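Local coordinates for AlyGC (Glaciecola chathamensis, PDB 5GKD), which cleaves the polysaccharide alginate, probably by beta-elimination, as a calcium-binding lyase of polysaccharide lyase family 6, at residues I176-N180 with L599-N603; L592-D598 with K623-G628; T633-V639 with G664-M670. All blocks are in the same frame, centred on the assembly; numbering follows the deposited sequence.

Interaction 1: residues I176-N180 with L599-N603. With CA (calcium ion), chain E.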
# COMPACT_ATOMS: atom_id res chain seq x y z
N ILE A 176 -18.51 7.92 -6.57
CA ILE A 176 -17.45 8.04 -7.56
C ILE A 176 -16.39 6.98 -7.30
O ILE A 176 -15.96 6.76 -6.17
CB ILE A 176 -16.85 9.45 -7.50
CG1 ILE A 176 -17.91 10.50 -7.87
CG2 ILE A 176 -15.61 9.56 -8.38
CD1 ILE A 176 -17.53 11.93 -7.48
N LEU A 177 -15.96 6.31 -8.37
CA LEU A 177 -14.93 5.29 -8.24
C LEU A 177 -13.54 5.92 -8.19
O LEU A 177 -12.71 5.54 -7.36
CB LEU A 177 -15.01 4.33 -9.42
CG LEU A 177 -14.44 2.91 -9.37
CD1 LEU A 177 -13.85 2.50 -10.72
CD2 LEU A 177 -13.50 2.63 -8.24
N GLY A 178 -13.27 6.86 -9.08
CA GLY A 178 -11.95 7.41 -9.21
C GLY A 178 -11.13 6.82 -10.33
O GLY A 178 -9.90 6.97 -10.32
N SER A 179 -11.76 6.15 -11.28
CA SER A 179 -11.13 5.62 -12.48
C SER A 179 -12.23 5.11 -13.38
O SER A 179 -13.42 5.16 -13.04
CB SER A 179 -10.13 4.51 -12.17
OG SER A 179 -10.77 3.25 -12.12
N ASN A 180 -11.84 4.59 -14.54
CA ASN A 180 -12.76 3.83 -15.35
C ASN A 180 -13.20 2.55 -14.63
O ASN A 180 -12.54 2.08 -13.70
CB ASN A 180 -12.13 3.48 -16.70
CG ASN A 180 -13.17 3.16 -17.78
OD1 ASN A 180 -12.84 2.63 -18.83
ND2 ASN A 180 -14.42 3.49 -17.51
N LEU A 599 -3.08 3.88 -14.78
CA LEU A 599 -4.30 3.18 -15.14
C LEU A 599 -5.52 4.08 -15.06
O LEU A 599 -6.65 3.58 -14.97
CB LEU A 599 -4.50 1.96 -14.24
CG LEU A 599 -3.32 0.99 -14.18
CD1 LEU A 599 -3.60 -0.11 -13.18
CD2 LEU A 599 -3.05 0.40 -15.54
N GLY A 600 -5.33 5.40 -15.06
CA GLY A 600 -6.45 6.31 -14.96
C GLY A 600 -6.99 6.55 -13.57
O GLY A 600 -8.00 7.25 -13.43
N ILE A 601 -6.33 6.01 -12.52
CA ILE A 601 -6.77 6.13 -11.14
C ILE A 601 -6.21 7.41 -10.53
O ILE A 601 -5.10 7.84 -10.86
CB ILE A 601 -6.34 4.88 -10.33
CG1 ILE A 601 -6.88 3.59 -10.98
CG2 ILE A 601 -6.85 4.95 -8.92
CD1 ILE A 601 -6.32 2.33 -10.39
N TYR A 602 -6.96 8.04 -9.63
CA TYR A 602 -6.48 9.26 -8.98
C TYR A 602 -7.02 9.32 -7.55
O TYR A 602 -7.79 8.45 -7.12
CB TYR A 602 -6.81 10.51 -9.81
CG TYR A 602 -8.26 10.77 -10.17
CD1 TYR A 602 -8.88 10.08 -11.22
CD2 TYR A 602 -9.00 11.75 -9.51
CE1 TYR A 602 -10.20 10.37 -11.59
CE2 TYR A 602 -10.32 12.03 -9.86
CZ TYR A 602 -10.91 11.34 -10.89
OH TYR A 602 -12.20 11.62 -11.22
N ASN A 603 -6.58 10.35 -6.81
CA ASN A 603 -6.72 10.41 -5.35
C ASN A 603 -7.73 11.43 -4.84
O ASN A 603 -8.04 11.41 -3.64
CB ASN A 603 -5.36 10.73 -4.70
CG ASN A 603 -4.33 9.64 -4.92
OD1 ASN A 603 -3.23 9.90 -5.41
ND2 ASN A 603 -4.67 8.41 -4.54
CA CA E . -16.59 3.15 -18.66
O HOH W 1 -8.37 1.31 -12.99
O HOH W 2 -9.20 4.18 -15.63
O HOH W 3 -15.64 5.08 -19.92

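Interaction 2: residues L592-D598 with K623-G628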
# COMPACT_ATOMS: atom_id res chain seq x y z
N LEU A 592 -1.04 13.90 -3.21
CA LEU A 592 -2.17 13.32 -3.92
C LEU A 592 -1.72 12.73 -5.25
O LEU A 592 -2.41 12.84 -6.27
CB LEU A 592 -3.26 14.36 -4.18
CG LEU A 592 -4.29 14.74 -3.12
CD1 LEU A 592 -4.41 13.75 -1.98
CD2 LEU A 592 -4.08 16.13 -2.63
N ASN A 593 -0.55 12.10 -5.24
CA ASN A 593 0.12 11.64 -6.45
C ASN A 593 0.62 10.21 -6.29
O ASN A 593 1.71 9.86 -6.78
CB ASN A 593 1.30 12.55 -6.78
CG ASN A 593 2.35 12.54 -5.70
OD1 ASN A 593 2.06 12.20 -4.55
ND2 ASN A 593 3.59 12.86 -6.06
N LYS A 594 -0.15 9.34 -5.63
CA LYS A 594 0.30 7.98 -5.38
C LYS A 594 0.09 7.02 -6.55
O LYS A 594 0.75 5.98 -6.60
CB LYS A 594 -0.39 7.41 -4.13
CG LYS A 594 -0.16 8.24 -2.89
CD LYS A 594 1.34 8.56 -2.75
CE LYS A 594 1.64 9.46 -1.56
NZ LYS A 594 1.64 8.76 -0.25
N GLU A 595 -0.81 7.32 -7.48
CA GLU A 595 -1.20 6.32 -8.47
C GLU A 595 -0.41 6.52 -9.76
O GLU A 595 -0.91 6.96 -10.79
CB GLU A 595 -2.70 6.39 -8.72
CG GLU A 595 -3.51 6.69 -7.47
CD GLU A 595 -3.27 5.70 -6.36
OE1 GLU A 595 -3.02 4.52 -6.66
OE2 GLU A 595 -3.35 6.08 -5.18
N THR A 596 0.86 6.14 -9.69
CA THR A 596 1.78 6.35 -10.79
C THR A 596 1.85 5.17 -11.74
O THR A 596 2.72 5.13 -12.61
CB THR A 596 3.18 6.65 -10.24
OG1 THR A 596 3.52 5.65 -9.28
CG2 THR A 596 3.20 8.00 -9.55
N ASP A 597 0.95 4.20 -11.62
CA ASP A 597 0.88 3.11 -12.58
C ASP A 597 0.01 3.44 -13.79
O ASP A 597 -0.22 2.56 -14.62
CB ASP A 597 0.41 1.84 -11.88
CG ASP A 597 -0.89 2.01 -11.16
OD1 ASP A 597 -1.34 3.16 -10.95
OD2 ASP A 597 -1.47 0.98 -10.78
N ASP A 598 -0.47 4.67 -13.92
CA ASP A 598 -1.05 5.19 -15.17
C ASP A 598 -2.21 4.33 -15.69
O ASP A 598 -2.35 4.11 -16.89
CB ASP A 598 0.02 5.36 -16.26
CG ASP A 598 1.00 6.48 -15.93
OD1 ASP A 598 0.85 7.11 -14.88
OD2 ASP A 598 1.91 6.74 -16.75
N LYS A 623 0.77 17.94 -4.96
CA LYS A 623 1.21 17.11 -6.07
C LYS A 623 0.02 16.21 -6.38
O LYS A 623 -0.35 15.37 -5.55
CB LYS A 623 2.44 16.28 -5.71
CG LYS A 623 3.53 17.03 -4.97
CD LYS A 623 4.79 16.21 -4.87
CE LYS A 623 5.98 17.11 -4.53
NZ LYS A 623 7.26 16.38 -4.44
N VAL A 624 -0.62 16.41 -7.52
CA VAL A 624 -1.79 15.60 -7.82
C VAL A 624 -1.65 15.02 -9.22
O VAL A 624 -1.25 15.71 -10.16
CB VAL A 624 -3.10 16.38 -7.59
CG1 VAL A 624 -2.87 17.82 -7.19
CG2 VAL A 624 -4.03 16.23 -8.72
N TYR A 625 -1.92 13.72 -9.33
CA TYR A 625 -1.49 12.95 -10.48
C TYR A 625 -2.61 12.01 -10.93
O TYR A 625 -3.19 11.29 -10.12
CB TYR A 625 -0.22 12.16 -10.13
CG TYR A 625 0.38 11.37 -11.27
CD1 TYR A 625 -0.10 10.11 -11.60
CD2 TYR A 625 1.44 11.88 -11.99
CE1 TYR A 625 0.45 9.39 -12.64
CE2 TYR A 625 2.00 11.18 -13.02
CZ TYR A 625 1.51 9.93 -13.35
OH TYR A 625 2.08 9.26 -14.39
N ARG A 626 -2.91 12.05 -12.22
CA ARG A 626 -3.80 11.08 -12.85
C ARG A 626 -3.15 10.70 -14.17
O ARG A 626 -3.12 11.52 -15.10
CB ARG A 626 -5.21 11.64 -13.08
CG ARG A 626 -6.17 10.66 -13.77
CD ARG A 626 -7.51 11.30 -14.17
NE ARG A 626 -7.38 12.30 -15.23
CZ ARG A 626 -7.68 12.09 -16.51
NH1 ARG A 626 -8.14 10.92 -16.88
NH2 ARG A 626 -7.51 13.05 -17.41
N GLY A 627 -2.61 9.50 -14.25
CA GLY A 627 -1.84 9.09 -15.40
C GLY A 627 -2.58 8.18 -16.36
O GLY A 627 -3.56 7.51 -16.02
N GLY A 628 -2.06 8.13 -17.58
CA GLY A 628 -2.64 7.34 -18.63
C GLY A 628 -3.53 8.16 -19.54
O GLY A 628 -3.49 9.39 -19.57
O HOH W 4 -4.69 12.38 -7.81
O HOH W 5 -2.12 10.02 -8.00
O HOH W 6 -2.98 7.29 -12.36

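Interaction 3: residues T633-V639 with G664-M670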
# COMPACT_ATOMS: atom_id res chain seq x y z
N THR A 633 -13.63 9.90 -16.69
CA THR A 633 -13.82 10.59 -15.42
C THR A 633 -13.81 12.10 -15.64
O THR A 633 -13.54 12.58 -16.74
CB THR A 633 -12.74 10.18 -14.40
OG1 THR A 633 -11.45 10.49 -14.93
CG2 THR A 633 -12.80 8.69 -14.11
N PHE A 634 -14.07 12.85 -14.57
CA PHE A 634 -14.16 14.29 -14.66
C PHE A 634 -13.13 15.02 -13.81
O PHE A 634 -12.94 16.22 -14.00
CB PHE A 634 -15.56 14.77 -14.25
CG PHE A 634 -16.68 14.05 -14.94
CD1 PHE A 634 -16.72 13.98 -16.32
CD2 PHE A 634 -17.67 13.41 -14.21
CE1 PHE A 634 -17.75 13.32 -16.97
CE2 PHE A 634 -18.70 12.74 -14.86
CZ PHE A 634 -18.74 12.71 -16.24
N GLY A 635 -12.46 14.32 -12.89
CA GLY A 635 -11.53 14.93 -11.98
C GLY A 635 -10.12 14.47 -12.22
O GLY A 635 -9.87 13.64 -13.09
N PRO A 636 -9.17 15.01 -11.46
CA PRO A 636 -9.29 16.04 -10.42
C PRO A 636 -9.69 17.44 -10.90
O PRO A 636 -9.39 17.84 -12.01
CB PRO A 636 -7.89 16.08 -9.82
CG PRO A 636 -7.30 14.76 -10.12
CD PRO A 636 -7.82 14.42 -11.48
N HIS A 637 -10.39 18.16 -10.03
CA HIS A 637 -10.60 19.60 -10.17
C HIS A 637 -9.73 20.27 -9.12
O HIS A 637 -9.88 19.97 -7.93
CB HIS A 637 -12.05 20.00 -9.95
CG HIS A 637 -13.06 19.22 -10.72
ND1 HIS A 637 -13.36 17.90 -10.43
CD2 HIS A 637 -13.90 19.59 -11.72
CE1 HIS A 637 -14.31 17.49 -11.25
NE2 HIS A 637 -14.66 18.49 -12.04
N VAL A 638 -8.83 21.14 -9.54
CA VAL A 638 -7.92 21.84 -8.63
C VAL A 638 -8.21 23.34 -8.73
O VAL A 638 -8.02 23.94 -9.79
CB VAL A 638 -6.45 21.54 -8.95
CG1 VAL A 638 -5.55 22.28 -8.00
CG2 VAL A 638 -6.21 20.05 -8.86
N VAL A 639 -8.68 23.92 -7.64
CA VAL A 639 -9.16 25.30 -7.61
C VAL A 639 -8.45 26.00 -6.47
O VAL A 639 -8.61 25.60 -5.31
CB VAL A 639 -10.68 25.38 -7.43
CG1 VAL A 639 -11.11 26.82 -7.19
CG2 VAL A 639 -11.40 24.79 -8.62
N GLY A 664 -2.49 15.47 -15.34
CA GLY A 664 -3.77 14.87 -15.66
C GLY A 664 -4.96 15.45 -14.93
O GLY A 664 -6.01 14.81 -14.92
N THR A 665 -4.84 16.62 -14.31
CA THR A 665 -6.01 17.28 -13.74
C THR A 665 -6.84 17.93 -14.84
O THR A 665 -6.31 18.57 -15.74
CB THR A 665 -5.60 18.32 -12.71
OG1 THR A 665 -4.70 19.25 -13.31
CG2 THR A 665 -4.91 17.65 -11.56
N GLN A 666 -8.15 17.75 -14.75
CA GLN A 666 -9.07 18.06 -15.82
C GLN A 666 -9.65 19.47 -15.73
O GLN A 666 -10.04 20.04 -16.75
CB GLN A 666 -10.20 17.03 -15.82
CG GLN A 666 -9.65 15.59 -15.78
CD GLN A 666 -10.56 14.60 -16.45
OE1 GLN A 666 -11.06 14.84 -17.55
NE2 GLN A 666 -10.81 13.48 -15.78
N VAL A 667 -9.72 20.04 -14.53
CA VAL A 667 -10.16 21.41 -14.34
C VAL A 667 -9.17 22.09 -13.40
O VAL A 667 -8.99 21.66 -12.25
CB VAL A 667 -11.59 21.48 -13.77
CG1 VAL A 667 -11.93 22.93 -13.41
CG2 VAL A 667 -12.60 20.90 -14.76
N ASN A 668 -8.54 23.16 -13.88
CA ASN A 668 -7.54 23.88 -13.11
C ASN A 668 -7.88 25.36 -13.11
O ASN A 668 -8.01 25.97 -14.17
CB ASN A 668 -6.14 23.67 -13.69
CG ASN A 668 -5.79 22.21 -13.82
OD1 ASN A 668 -5.51 21.55 -12.84
ND2 ASN A 668 -5.79 21.70 -15.05
N LYS A 669 -8.02 25.94 -11.92
CA LYS A 669 -8.35 27.36 -11.77
C LYS A 669 -7.49 27.96 -10.67
O LYS A 669 -7.68 27.65 -9.49
CB LYS A 669 -9.84 27.54 -11.47
CG LYS A 669 -10.28 28.98 -11.22
CD LYS A 669 -11.81 29.08 -11.06
CE LYS A 669 -12.23 30.33 -10.26
NZ LYS A 669 -13.35 30.04 -9.29
N MET A 670 -6.54 28.82 -11.04
CA MET A 670 -5.69 29.53 -10.09
C MET A 670 -5.86 31.03 -10.29
O MET A 670 -5.48 31.56 -11.33
CB MET A 670 -4.22 29.14 -10.24
CG MET A 670 -3.75 27.94 -9.40
SD MET A 670 -4.39 26.36 -9.94
CE MET A 670 -4.15 26.49 -11.67

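Interaction 1: residues I176-N180 with L599-N603
Two right-handed parallel beta-helices make up this chain, and here a loop of each meets the other, 176-180 from the N-terminal helix and 599-603 from the C-terminal one. Small residues let the backbones come close: with phi/psi of 98/17°, Gly178 takes a conformation that a side chain would strain. Its carbonyl accepts a hydrogen bond from the backbone (Tyr602 N to Gly178 O, 3.2 Å). The p rotamer of Tyr602 (chi1 56°) brings a ring face over Gly178 CA, while the hydroxyl is held by Glu605. Ser179 points toward the opposing loop, its CB resting 3.6 Å from CG1 of Ile601, which extends in an m,t conformation. With chi1 at 87°, the serine hydroxyl turns back on its own chain, Ser179 OG donating to Asn180 O at 2.6 Å. Next along, Asn180 belongs to the calcium site with Glu183, Glu212 and Glu214, so the seam borders the metal. A water spans the gap, accepting from Asn180 N at 2.9 Å and donating to Leu599 O at 2.7 Å.

Interaction 2: residues L592-D598 with K623-G628
Parallel strands satisfy their backbone groups in a staggered fashion, and the short pairing of Leu592 with Val624 illustrates it. Leu592 N donates to Lys623 O at 2.8 Å, and Leu592 O in turn accepts from Tyr625 N at 3.2 Å, so Leu592 bonds to the neighbours of its partner. A CA-H...O contact from Val624 CA to Leu592 O (3.2 Å) adds to this, and the two side chains pack on the same face, CB to CB 4.0 Å.

Beyond this point the 592-598 chain turns away, with Glu595 at the centre of an inverse gamma turn, and water replaces direct pairing. One molecule accepts from Glu595 N at 3.0 Å and lies 2.7 Å from Tyr625 O. Another donates to Glu595 O at 2.6 Å and accepts from Gly627 N at 2.9 Å. The carboxylate of Glu595 is engaged by Asn603 and Arg569.

The chains close up again through the Tyr625 side chain, whose ring edge approaches Glu595 O and whose hydroxyl donates to the carboxylate, Tyr625 OH to Asp598 OD1 at 2.5 Å. Lys655 of the second subunit adds a weak hydrogen bond to the same hydroxyl. Gly627 leaves room for the acid: a CB there would clash with Asp598 OD1. The water-bridged loop after Leu592 is a feature of this contact, whereas in-register parallel stacking of strands from successive coils, here 590-592 and 622-625, is characteristic of a right-handed parallel beta-helix.

Interaction 3: residues T633-V639 with G664-M670
Gln666 lies along the 633-635 backbone, its CB 3.4 Å from Phe634 O, and its amide spans two carbonyls: Gln666 NE2 donates to Gly635 O at 2.9 Å and, weakly, to Thr633 O at 3.0 Å. The loop then passes a cis peptide into Pro636, whose carbonyl takes Gln666 N at 3.0 Å and, more weakly, Val667 N at 3.4 Å. From there regular parallel pairing begins, the axes of strands 637-639 and 667-670 running 4.7 Å apart at an angle of 3°. Val638 N donates to Val667 O at 2.8 Å, and Lys669 N to Val638 O at 2.9 Å.

On one face, Val638 CG2 meets Thr665 CG2 at 3.8 Å, near Asn668; on the other, His637 CD2 lies 3.6 Å from Val667 CG2. The imidazole of His637 is bonded to Glu605 and to His259 of the first beta-helix. Where 664-670 enters its strand, Thr665 OG1 donates to Asn668 OD1 at a very short 2.5 Å, and Asn668 ND2 to Thr665 O at 3.2 Å. Two neighbouring coils are thus joined by sequence-independent backbone bonds along the strands, whereas the irregular loop before them is also held by side chains, the Gln666 amide and the Tyr602 hydroxyl at Gly635 N.

How the interactions relate
All three contacts belong to one region, where the C-terminal beta-helix faces the N-terminal one that carries the calcium site. Interactions 2 and 3 join consecutive coils, their centres about 13 Å apart, while interaction 1 bridges the two helices. Loop 599-603 continues directly from 592-598, and Asn603 ND2 returns to Glu595 OE2 at 2.7 Å, with Gly600 N 2.9 Å from Gly627 O. Tyr602 binds interaction 1 to interaction 3, its OH 3.2 Å from Gly635 N. Arg626 does likewise for interactions 2 and 3, its NE 2.9 Å from Gly664 O. Toward the metal, Asn180 is a calcium ligand, and the Thr633 side chain lies about 8 Å from the ion.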